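Local structure of histidinol dehydrogenase (Elizabethkingia anophelis NUHP1, 6AN0) at residues I37-F42 and Q228-A233; E43-E48 and F201-I206; K51-Y56 and G192-G197; I196-M199 and T205-K208. The protein probably catalyses the last step of histidine biosynthesis, the zinc-dependent oxidation of L-histidinol to L-histidine in two successive NAD-dependent steps. One frame throughout, in Å; residues are numbered along the deposited sequence. Where two conformers were deposited one is given.

Helix 35-48 is the first element used and gives one side of two contacts. Contact 1 joins 37-42 to the loop 228-233 and closes the longest loop of the chain among the four. Contact 2 joins the end of the same helix to 201-206 and is nested inside contact 1. Contact 3 lies inside contact 2 and pairs helix 50-61 with helix 192-201. Contact 4 is short-range and lies inside the loop of contact 1. It begins where contact 3 ends, sharing Ile196 and Gly197, and its second segment overlaps that of contact 2 at Thr205 and Ile206. Together they fasten helices 35-48 and 50-61 to helix 192-201 and the loops around it.

Contact 1. Residues I37-F42 and Q228-A233; sequences IVLTVF and QNFGVA
Phe42 N bonds to Val38 O at 2.9 Å, an ordinary helical bond in helix 35-48, on the turn that carries Phe42 toward Phe230. Between 37-42 and 228-233 themselves the contact is apolar and rests on three side chains. Phe230 CE2 lies 3.9 Å from Phe42 CD1, at the edge of the Phe42 ring and in its plane. Leu39 CD2 comes to the edge of the Phe230 ring, 4.0 Å from Phe230 CZ. One face of the Phe42 ring is covered from within the helix, by Val38 CG1 at 3.6 Å above the plane over the ring centre. Phe42 CG is anti to its own carbonyl carbon (chi1 -77°), which swings the ring out from the helix to meet the loop. Phe201 packs edge-to-face with both aromatic rings. Beyond Phe230 the loop turns at Gly231, where phi is positive, with Gly231 N bonded to Gln228 O at 3.1 Å. The contact ties helix 35-48 to the loop between helix 218-227 and strand 233-234, which also meets the second subunit: Gly231 O is bonded to its Asn381 ND2. No hydrogen bond joins helix to loop, so the rings are held by shape and hydrophobic burial.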
loop_
_atom_site.group_PDB
_atom_site.type_symbol
_atom_site.label_atom_id
_atom_site.label_comp_id
_atom_site.label_asym_id
_atom_site.label_seq_id
_atom_site.Cartn_x
_atom_site.Cartn_y
_atom_site.Cartn_z
ATOM N N ILE A 37 -18.983 7.139 -16.493
ATOM C CA ILE A 37 -19.689 8.023 -15.573
ATOM C C ILE A 37 -18.696 8.795 -14.717
ATOM O O ILE A 37 -18.796 10.018 -14.573
ATOM C CB ILE A 37 -20.679 7.207 -14.727
ATOM C CG1 ILE A 37 -21.906 6.850 -15.578
ATOM C CG2 ILE A 37 -21.057 7.942 -13.465
ATOM C CD1 ILE A 37 -22.603 5.576 -15.150
ATOM N N VAL A 38 -17.685 8.094 -14.187
ATOM C CA VAL A 38 -16.669 8.729 -13.347
ATOM C C VAL A 38 -15.814 9.696 -14.164
ATOM O O VAL A 38 -15.535 10.822 -13.733
ATOM C CB VAL A 38 -15.798 7.653 -12.672
ATOM C CG1 VAL A 38 -14.578 8.286 -12.047
ATOM C CG2 VAL A 38 -16.613 6.900 -11.612
ATOM N N LEU A 39 -15.340 9.250 -15.329
ATOM C CA LEU A 39 -14.463 10.094 -16.134
ATOM C C LEU A 39 -15.161 11.388 -16.547
ATOM O O LEU A 39 -14.527 12.447 -16.621
ATOM C CB LEU A 39 -13.979 9.317 -17.367
ATOM C CG LEU A 39 -12.928 8.223 -17.104
ATOM C CD1 LEU A 39 -12.521 7.574 -18.426
ATOM C CD2 LEU A 39 -11.725 8.812 -16.391
ATOM N N THR A 40 -16.466 11.322 -16.820
ATOM C CA THR A 40 -17.214 12.535 -17.154
ATOM C C THR A 40 -17.230 13.517 -15.983
ATOM O O THR A 40 -17.017 14.721 -16.173
ATOM C CB THR A 40 -18.638 12.181 -17.577
ATOM O OG1 THR A 40 -18.592 11.375 -18.758
ATOM C CG2 THR A 40 -19.453 13.442 -17.877
ATOM N N VAL A 41 -17.486 13.025 -14.766
ATOM C CA VAL A 41 -17.451 13.912 -13.600
ATOM C C VAL A 41 -16.055 14.491 -13.416
ATOM O O VAL A 41 -15.890 15.686 -13.133
ATOM C CB VAL A 41 -17.907 13.166 -12.332
ATOM C CG1 VAL A 41 -17.862 14.110 -11.118
ATOM C CG2 VAL A 41 -19.307 12.598 -12.517
ATOM N N PHE A 42 -15.028 13.648 -13.552
ATOM C CA PHE A 42 -13.653 14.121 -13.403
ATOM C C PHE A 42 -13.326 15.217 -14.421
ATOM O O PHE A 42 -12.644 16.196 -14.091
ATOM C CB PHE A 42 -12.673 12.943 -13.539
ATOM C CG PHE A 42 -12.578 12.060 -12.299
ATOM C CD1 PHE A 42 -11.624 11.056 -12.232
ATOM C CD2 PHE A 42 -13.433 12.237 -11.211
ATOM C CE1 PHE A 42 -11.521 10.235 -11.107
ATOM C CE2 PHE A 42 -13.336 11.432 -10.081
ATOM C CZ PHE A 42 -12.362 10.424 -10.027
ATOM N N GLN A 228 -6.788 6.694 -8.901
ATOM C CA GLN A 228 -5.417 6.173 -8.904
ATOM C C GLN A 228 -4.685 6.444 -10.212
ATOM O O GLN A 228 -3.475 6.694 -10.216
ATOM C CB GLN A 228 -5.431 4.678 -8.643
ATOM C CG GLN A 228 -5.557 4.294 -7.207
ATOM C CD GLN A 228 -5.449 2.793 -7.037
ATOM O OE1 GLN A 228 -4.538 2.295 -6.381
ATOM N NE2 GLN A 228 -6.385 2.062 -7.637
ATOM N N ASN A 229 -5.393 6.377 -11.342
ATOM C CA ASN A 229 -4.741 6.553 -12.629
ATOM C C ASN A 229 -4.342 7.996 -12.897
ATOM O O ASN A 229 -3.679 8.263 -13.905
ATOM C CB ASN A 229 -5.664 6.034 -13.737
ATOM C CG ASN A 229 -6.183 4.638 -13.441
ATOM O OD1 ASN A 229 -5.532 3.854 -12.744
ATOM N ND2 ASN A 229 -7.362 4.326 -13.952
ATOM N N PHE A 230 -4.738 8.932 -12.039
ATOM C CA PHE A 230 -4.306 10.317 -12.151
ATOM C C PHE A 230 -3.297 10.691 -11.069
ATOM O O PHE A 230 -3.060 11.876 -10.823
ATOM C CB PHE A 230 -5.520 11.243 -12.132
ATOM C CG PHE A 230 -6.461 10.990 -13.278
ATOM C CD1 PHE A 230 -6.221 11.558 -14.517
ATOM C CD2 PHE A 230 -7.551 10.147 -13.130
ATOM C CE1 PHE A 230 -7.068 11.310 -15.587
ATOM C CE2 PHE A 230 -8.408 9.893 -14.192
ATOM C CZ PHE A 230 -8.163 10.475 -15.425
ATOM N N GLY A 231 -2.719 9.701 -10.399
ATOM C CA GLY A 231 -1.583 9.928 -9.525
ATOM C C GLY A 231 -1.864 9.886 -8.035
ATOM O O GLY A 231 -0.906 9.916 -7.261
ATOM N N VAL A 232 -3.119 9.830 -7.599
ATOM C CA VAL A 232 -3.404 9.832 -6.163
ATOM C C VAL A 232 -3.330 8.399 -5.635
ATOM O O VAL A 232 -3.622 7.438 -6.359
ATOM C CB VAL A 232 -4.779 10.491 -5.885
ATOM C CG1 VAL A 232 -5.912 9.576 -6.288
ATOM C CG2 VAL A 232 -4.914 10.898 -4.423
ATOM N N ALA A 233 -2.892 8.240 -4.377
ATOM C CA ALA A 233 -2.941 6.944 -3.706
ATOM C C ALA A 233 -4.285 6.791 -2.997
ATOM O O ALA A 233 -4.919 7.780 -2.636
ATOM C CB ALA A 233 -1.793 6.799 -2.698
#

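Contact 2. Residues E43-E48 and F201-I206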
loop_
_atom_site.group_PDB
_atom_site.type_symbol
_atom_site.label_atom_id
_atom_site.label_comp_id
_atom_site.label_asym_id
_atom_site.label_seq_id
_atom_site.Cartn_x
_atom_site.Cartn_y
_atom_site.Cartn_z
ATOM N N GLU A 43 -13.790 15.062 -15.668
ATOM C CA GLU A 43 -13.564 16.097 -16.676
ATOM C C GLU A 43 -14.226 17.411 -16.271
ATOM O O GLU A 43 -13.632 18.488 -16.418
ATOM C CB GLU A 43 -14.092 15.627 -18.034
ATOM N N ASP A 44 -15.459 17.336 -15.752
ATOM C CA ASP A 44 -16.147 18.524 -15.256
ATOM C C ASP A 44 -15.398 19.159 -14.087
ATOM O O ASP A 44 -15.300 20.390 -13.999
ATOM C CB ASP A 44 -17.576 18.163 -14.842
ATOM C CG ASP A 44 -18.504 17.935 -16.033
ATOM O OD1 ASP A 44 -18.209 18.435 -17.136
ATOM O OD2 ASP A 44 -19.545 17.262 -15.859
ATOM N N ILE A 45 -14.869 18.343 -13.164
ATOM C CA ILE A 45 -14.107 18.902 -12.043
ATOM C C ILE A 45 -12.841 19.578 -12.553
ATOM O O ILE A 45 -12.459 20.654 -12.085
ATOM C CB ILE A 45 -13.768 17.808 -11.005
ATOM C CG1 ILE A 45 -15.015 17.346 -10.245
ATOM C CG2 ILE A 45 -12.655 18.286 -10.024
ATOM C CD1 ILE A 45 -15.607 18.388 -9.283
ATOM N N LYS A 46 -12.165 18.947 -13.517
ATOM C CA LYS A 46 -10.961 19.537 -14.102
ATOM C C LYS A 46 -11.258 20.858 -14.802
ATOM O O LYS A 46 -10.476 21.813 -14.698
ATOM C CB LYS A 46 -10.336 18.557 -15.092
ATOM C CG LYS A 46 -8.834 18.441 -15.017
ATOM C CD LYS A 46 -8.370 17.303 -15.915
ATOM C CE LYS A 46 -9.194 16.043 -15.655
ATOM N NZ LYS A 46 -8.996 14.989 -16.693
ATOM N N ASN A 47 -12.369 20.934 -15.537
ATOM C CA ASN A 47 -12.631 22.128 -16.331
ATOM C C ASN A 47 -13.353 23.218 -15.547
ATOM O O ASN A 47 -13.065 24.402 -15.739
ATOM C CB ASN A 47 -13.449 21.785 -17.586
ATOM C CG ASN A 47 -12.682 20.913 -18.569
ATOM O OD1 ASN A 47 -11.453 20.969 -18.649
ATOM N ND2 ASN A 47 -13.410 20.095 -19.319
ATOM N N GLU A 48 -14.295 22.857 -14.676
ATOM C CA GLU A 48 -15.147 23.845 -14.030
ATOM C C GLU A 48 -14.897 23.984 -12.534
ATOM O O GLU A 48 -15.462 24.894 -11.922
ATOM C CB GLU A 48 -16.632 23.504 -14.256
ATOM C CG GLU A 48 -17.070 23.427 -15.718
ATOM C CD GLU A 48 -17.022 24.766 -16.441
ATOM O OE1 GLU A 48 -16.931 25.822 -15.774
ATOM O OE2 GLU A 48 -17.079 24.756 -17.690
ATOM N N PHE A 201 -8.025 16.226 -8.241
ATOM C CA PHE A 201 -7.479 17.249 -9.124
ATOM C C PHE A 201 -7.333 18.604 -8.455
ATOM O O PHE A 201 -6.555 19.432 -8.942
ATOM C CB PHE A 201 -8.355 17.397 -10.384
ATOM C CG PHE A 201 -8.512 16.115 -11.152
ATOM C CD1 PHE A 201 -7.509 15.676 -12.008
ATOM C CD2 PHE A 201 -9.644 15.322 -10.983
ATOM C CE1 PHE A 201 -7.636 14.476 -12.703
ATOM C CE2 PHE A 201 -9.776 14.117 -11.670
ATOM C CZ PHE A 201 -8.773 13.696 -12.530
ATOM N N GLY A 202 -8.035 18.840 -7.352
ATOM C CA GLY A 202 -8.021 20.140 -6.704
ATOM C C GLY A 202 -8.988 21.108 -7.355
ATOM O O GLY A 202 -9.247 21.013 -8.555
ATOM N N THR A 203 -9.549 22.023 -6.575
ATOM C CA THR A 203 -10.332 23.137 -7.097
ATOM C C THR A 203 -9.827 24.413 -6.442
ATOM O O THR A 203 -8.854 24.397 -5.680
ATOM C CB THR A 203 -11.835 22.961 -6.835
ATOM O OG1 THR A 203 -12.092 23.063 -5.427
ATOM C CG2 THR A 203 -12.333 21.604 -7.345
ATOM N N GLU A 204 -10.501 25.530 -6.733
ATOM C CA GLU A 204 -10.149 26.781 -6.075
ATOM C C GLU A 204 -10.256 26.664 -4.559
ATOM O O GLU A 204 -9.453 27.261 -3.835
ATOM C CB GLU A 204 -11.035 27.919 -6.578
ATOM C CG GLU A 204 -10.939 28.179 -8.069
ATOM C CD GLU A 204 -12.077 27.542 -8.841
ATOM O OE1 GLU A 204 -12.668 26.572 -8.322
ATOM O OE2 GLU A 204 -12.382 28.012 -9.960
ATOM N N THR A 205 -11.223 25.897 -4.059
ATOM C CA THR A 205 -11.448 25.790 -2.620
ATOM C C THR A 205 -10.753 24.594 -1.980
ATOM O O THR A 205 -10.363 24.671 -0.809
ATOM C CB THR A 205 -12.952 25.721 -2.329
ATOM O OG1 THR A 205 -13.593 26.872 -2.898
ATOM C CG2 THR A 205 -13.234 25.696 -0.832
ATOM N N ILE A 206 -10.562 23.504 -2.714
ATOM C CA ILE A 206 -10.047 22.259 -2.150
ATOM C C ILE A 206 -8.685 21.989 -2.774
ATOM O O ILE A 206 -8.583 21.772 -3.986
ATOM C CB ILE A 206 -11.018 21.095 -2.385
ATOM C CG1 ILE A 206 -12.387 21.434 -1.768
ATOM C CG2 ILE A 206 -10.449 19.776 -1.835
ATOM C CD1 ILE A 206 -13.506 20.421 -2.058
HETATM O O HOH W 1 -9.666 20.709 -11.204
HETATM O O HOH W 2 -14.891 27.700 -10.747
#
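The last turn of helix 35-48 runs beside the chain leaving helix 192-201, and Lys46 CA and Phe201 CA are 6.5 Å apart. Lys46 sets its CE over one face of the Phe201 ring. CE sits 4.0 Å from the ring centroid, 24° off the normal, so this is a CH-pi contact, displaced toward the rim. A bend at chi3 (-49°) brings CE above the ring. Ile45 packs alongside, with CG2 4.3 Å from Phe201 CD2 and as far from Thr203 CG2. One water joins two backbone carbonyls, donating to Ile45 O at 2.9 Å and to Gly202 O at 2.7 Å. Another joins the carbonyl of Glu48 to the carboxylate of Glu204, at OE2. The loop holds its own shape through an ST motif, in which Ile206 N donates to Thr203 OG1 at 3.1 Å. Asp50, at the start of helix 50-61, bonds to Thr203 OG1 and Thr205 OG1 through its carboxylate, and its backbone N bonds to Glu204 OE1. The segments thus meet through an aliphatic-aromatic patch and through water. With no direct hydrogen bond between them, the waters join acceptor to acceptor, three carbonyls and one carboxylate, by donating to both.

Contact 3. Residues K51-Y56 and G192-G197; sequences KALINY and GIQAIG
Segments 51-56 and 192-197, of helices 50-61 and 192-201, run nearly antiparallel, at 163° between their directions, with axes 9.5 Å apart at closest approach. Leu53 and Gln194 have the nearest CA atoms, 6.2 Å apart. Gln194 carries its half of the contact. Its CG sits between the backbone N and the carbonyl carbon (chi1 58°), and the chain bends at chi2, which folds the amide in beside Tyr56. There Gln194 CD lies 3.6 Å from Tyr56 CB, and Gln194 CG lies 3.7 Å from the same atom. The Gln194 amide is tilted 36° from the plane of the Tyr56 ring, and OE1 is 4.0 Å from Tyr56 CD2. Leu53 approaches from the other helix with its end. Its CD2 rests 3.7 Å from Gln194 O and 4.2 Å from Gln194 CG. Tyr56 OH points off to Asp44 OD2, to which it is hydrogen-bonded. Near the start of helix 192-201, Gly192 N bonds to Tyr132 OH. Tyr132 and Gln194 are both predicted to bind NAD, so helix 192-201 probably borders the cofactor site, with helix 50-61 packed against it at Gln194. The chemistry between the segments is apolar: the Gln194 chain packs on Tyr56 CB and Leu53 CD2, and no hydrogen bond crosses.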
loop_
_atom_site.group_PDB
_atom_site.type_symbol
_atom_site.label_atom_id
_atom_site.label_comp_id
_atom_site.label_asym_id
_atom_site.label_seq_id
_atom_site.Cartn_x
_atom_site.Cartn_y
_atom_site.Cartn_z
ATOM N N LYS A 51 -17.246 25.344 -9.611
ATOM C CA LYS A 51 -18.575 25.433 -10.212
ATOM C C LYS A 51 -19.152 24.046 -10.440
ATOM O O LYS A 51 -20.351 23.825 -10.231
ATOM C CB LYS A 51 -18.525 26.223 -11.516
ATOM C CG LYS A 51 -18.393 27.723 -11.317
ATOM C CD LYS A 51 -18.463 28.473 -12.638
ATOM C CE LYS A 51 -17.311 28.095 -13.545
ATOM N NZ LYS A 51 -17.243 28.970 -14.752
ATOM N N ALA A 52 -18.305 23.094 -10.847
ATOM C CA ALA A 52 -18.743 21.708 -10.974
ATOM C C ALA A 52 -19.158 21.127 -9.626
ATOM O O ALA A 52 -20.193 20.453 -9.529
ATOM C CB ALA A 52 -17.634 20.862 -11.604
ATOM N N LEU A 53 -18.356 21.361 -8.574
ATOM C CA LEU A 53 -18.729 20.897 -7.240
ATOM C C LEU A 53 -20.114 21.396 -6.850
ATOM O O LEU A 53 -20.961 20.625 -6.379
ATOM C CB LEU A 53 -17.700 21.354 -6.203
ATOM C CG LEU A 53 -16.593 20.396 -5.815
ATOM C CD1 LEU A 53 -15.697 21.081 -4.805
ATOM C CD2 LEU A 53 -17.158 19.079 -5.264
ATOM N N ILE A 54 -20.369 22.686 -7.054
ATOM C CA ILE A 54 -21.668 23.235 -6.691
ATOM C C ILE A 54 -22.761 22.646 -7.576
ATOM O O ILE A 54 -23.837 22.290 -7.088
ATOM C CB ILE A 54 -21.622 24.775 -6.742
ATOM C CG1 ILE A 54 -20.791 25.285 -5.555
ATOM C CG2 ILE A 54 -23.031 25.376 -6.727
ATOM C CD1 ILE A 54 -20.434 26.739 -5.602
ATOM N N ASN A 55 -22.486 22.475 -8.876
ATOM C CA ASN A 55 -23.517 21.995 -9.797
ATOM C C ASN A 55 -23.885 20.541 -9.511
ATOM O O ASN A 55 -25.070 20.185 -9.503
ATOM C CB ASN A 55 -23.045 22.165 -11.250
ATOM C CG ASN A 55 -24.201 22.216 -12.249
ATOM O OD1 ASN A 55 -25.340 22.518 -11.889
ATOM N ND2 ASN A 55 -23.906 21.926 -13.513
ATOM N N TYR A 56 -22.881 19.685 -9.266
ATOM C CA TYR A 56 -23.152 18.294 -8.920
ATOM C C TYR A 56 -23.809 18.174 -7.553
ATOM O O TYR A 56 -24.625 17.274 -7.338
ATOM C CB TYR A 56 -21.857 17.463 -8.950
ATOM C CG TYR A 56 -21.505 17.004 -10.346
ATOM C CD1 TYR A 56 -20.793 17.822 -11.204
ATOM C CD2 TYR A 56 -21.917 15.762 -10.815
ATOM C CE1 TYR A 56 -20.488 17.414 -12.488
ATOM C CE2 TYR A 56 -21.621 15.350 -12.098
ATOM C CZ TYR A 56 -20.904 16.181 -12.928
ATOM O OH TYR A 56 -20.599 15.777 -14.204
ATOM N N GLY A 192 -19.825 11.953 -3.057
ATOM C CA GLY A 192 -19.898 11.185 -4.294
ATOM C C GLY A 192 -18.659 11.297 -5.172
ATOM O O GLY A 192 -17.552 11.577 -4.711
ATOM N N ILE A 193 -18.869 11.045 -6.472
ATOM C CA ILE A 193 -17.760 11.091 -7.424
ATOM C C ILE A 193 -17.123 12.476 -7.433
ATOM O O ILE A 193 -15.893 12.609 -7.501
ATOM C CB ILE A 193 -18.229 10.685 -8.836
ATOM C CG1 ILE A 193 -18.819 9.270 -8.851
ATOM C CG2 ILE A 193 -17.053 10.741 -9.820
ATOM C CD1 ILE A 193 -19.560 8.952 -10.195
ATOM N N GLN A 194 -17.949 13.530 -7.367
ATOM C CA GLN A 194 -17.414 14.884 -7.467
ATOM C C GLN A 194 -16.509 15.232 -6.290
ATOM O O GLN A 194 -15.512 15.940 -6.476
ATOM C CB GLN A 194 -18.556 15.910 -7.623
ATOM C CG GLN A 194 -19.624 15.948 -6.484
ATOM C CD GLN A 194 -20.762 14.936 -6.672
ATOM O OE1 GLN A 194 -20.665 14.010 -7.478
ATOM N NE2 GLN A 194 -21.846 15.113 -5.914
ATOM N N ALA A 195 -16.803 14.724 -5.086
ATOM C CA ALA A 195 -15.893 14.937 -3.964
ATOM C C ALA A 195 -14.554 14.248 -4.199
ATOM O O ALA A 195 -13.492 14.836 -3.952
ATOM C CB ALA A 195 -16.516 14.443 -2.653
ATOM N N ILE A 196 -14.583 12.993 -4.661
ATOM C CA ILE A 196 -13.335 12.284 -4.954
ATOM C C ILE A 196 -12.551 13.026 -6.031
ATOM O O ILE A 196 -11.318 13.146 -5.957
ATOM C CB ILE A 196 -13.631 10.826 -5.371
ATOM C CG1 ILE A 196 -14.336 10.060 -4.245
ATOM C CG2 ILE A 196 -12.352 10.109 -5.808
ATOM C CD1 ILE A 196 -13.608 10.152 -2.891
ATOM N N GLY A 197 -13.253 13.535 -7.050
ATOM C CA GLY A 197 -12.582 14.269 -8.113
ATOM C C GLY A 197 -11.967 15.562 -7.615
ATOM O O GLY A 197 -10.850 15.925 -8.005
#

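Contact 4. Residues I196-M199 and T205-K208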
loop_
_atom_site.group_PDB
_atom_site.type_symbol
_atom_site.label_atom_id
_atom_site.label_comp_id
_atom_site.label_asym_id
_atom_site.label_seq_id
_atom_site.Cartn_x
_atom_site.Cartn_y
_atom_site.Cartn_z
ATOM N N ILE A 196 -14.583 12.993 -4.661
ATOM C CA ILE A 196 -13.335 12.284 -4.954
ATOM C C ILE A 196 -12.551 13.026 -6.031
ATOM O O ILE A 196 -11.318 13.146 -5.957
ATOM C CB ILE A 196 -13.631 10.826 -5.371
ATOM C CG1 ILE A 196 -14.336 10.060 -4.245
ATOM C CG2 ILE A 196 -12.352 10.109 -5.808
ATOM C CD1 ILE A 196 -13.608 10.152 -2.891
ATOM N N GLY A 197 -13.253 13.535 -7.050
ATOM C CA GLY A 197 -12.582 14.269 -8.113
ATOM C C GLY A 197 -11.967 15.562 -7.615
ATOM O O GLY A 197 -10.850 15.925 -8.005
ATOM N N ALA A 198 -12.674 16.259 -6.721
ATOM C CA ALA A 198 -12.126 17.480 -6.147
ATOM C C ALA A 198 -10.838 17.193 -5.373
ATOM O O ALA A 198 -9.866 17.952 -5.468
ATOM C CB ALA A 198 -13.169 18.146 -5.254
ATOM N N MET A 199 -10.799 16.102 -4.615
ATOM C CA MET A 199 -9.562 15.785 -3.902
ATOM C C MET A 199 -8.490 15.222 -4.820
ATOM O O MET A 199 -7.304 15.290 -4.486
ATOM C CB MET A 199 -9.840 14.817 -2.753
ATOM C CG MET A 199 -10.713 15.453 -1.652
ATOM S SD MET A 199 -10.950 14.385 -0.210
ATOM C CE MET A 199 -12.082 13.152 -0.849
ATOM N N THR A 205 -11.223 25.897 -4.059
ATOM C CA THR A 205 -11.448 25.790 -2.620
ATOM C C THR A 205 -10.753 24.594 -1.980
ATOM O O THR A 205 -10.363 24.671 -0.809
ATOM C CB THR A 205 -12.952 25.721 -2.329
ATOM O OG1 THR A 205 -13.593 26.872 -2.898
ATOM C CG2 THR A 205 -13.234 25.696 -0.832
ATOM N N ILE A 206 -10.562 23.504 -2.714
ATOM C CA ILE A 206 -10.047 22.259 -2.150
ATOM C C ILE A 206 -8.685 21.989 -2.774
ATOM O O ILE A 206 -8.583 21.772 -3.986
ATOM C CB ILE A 206 -11.018 21.095 -2.385
ATOM C CG1 ILE A 206 -12.387 21.434 -1.768
ATOM C CG2 ILE A 206 -10.449 19.776 -1.835
ATOM C CD1 ILE A 206 -13.506 20.421 -2.058
ATOM N N GLU A 207 -7.633 22.017 -1.955
ATOM C CA GLU A 207 -6.314 21.618 -2.430
ATOM C C GLU A 207 -6.285 20.108 -2.630
ATOM O O GLU A 207 -6.892 19.354 -1.866
ATOM C CB GLU A 207 -5.227 22.033 -1.442
ATOM N N LYS A 208 -5.579 19.662 -3.661
ATOM C CA LYS A 208 -5.640 18.251 -3.994
ATOM C C LYS A 208 -4.848 17.423 -2.993
ATOM O O LYS A 208 -3.837 17.868 -2.435
ATOM C CB LYS A 208 -5.141 17.993 -5.414
ATOM C CG LYS A 208 -3.652 18.000 -5.626
ATOM C CD LYS A 208 -3.346 17.725 -7.110
ATOM C CE LYS A 208 -1.871 17.883 -7.430
ATOM N NZ LYS A 208 -1.039 16.996 -6.572
#
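This contact belongs to a beta-alpha-beta crossover: strand 186-189, helix 192-201, then strand 211-213. The two strands are parallel but not adjacent in the mixed sheet, with 158-163 and 117-132 between them. After the helix ends, residues 205-208 run back along its last turns, extended in the stretch that leads to strand 211-213. The backbones come close at the far end. Met199 CA and Lys208 CA are 4.6 Å apart, while Ala198 CA and Ile206 CA are 6.6 Å apart. Ile206 points its side chain at the helix. Its CD1 is 3.9 Å from Ala198 CB, methyl against methyl. The other branch, CG2, is 4.3 Å from Met199 CG and 4.1 Å from Ala198 O. The first torsion splits the two branches in this way: CG1 is anti to the carbonyl carbon (chi1 -58°), and CG2 is anti to the backbone N. At the exposed end, Lys208 rests on the helix by its backbone and first side-chain carbon. Met199 O is 3.4 Å from Lys208 CA and 3.6 Å from Lys208 CB. The rest of the lysine leads away from the helix. A backbone hydrogen bond joins Met199 to Ala209, just beyond the segment. Leu53 of helix 50-61 packs on Ala198 and Ile206, and Tyr188 of strand 186-189 also touches Ile206. Met199 reaches Ile212 of strand 211-213, so the turn lies between helix 50-61 and strands 186-189 and 211-213 of the mixed sheet.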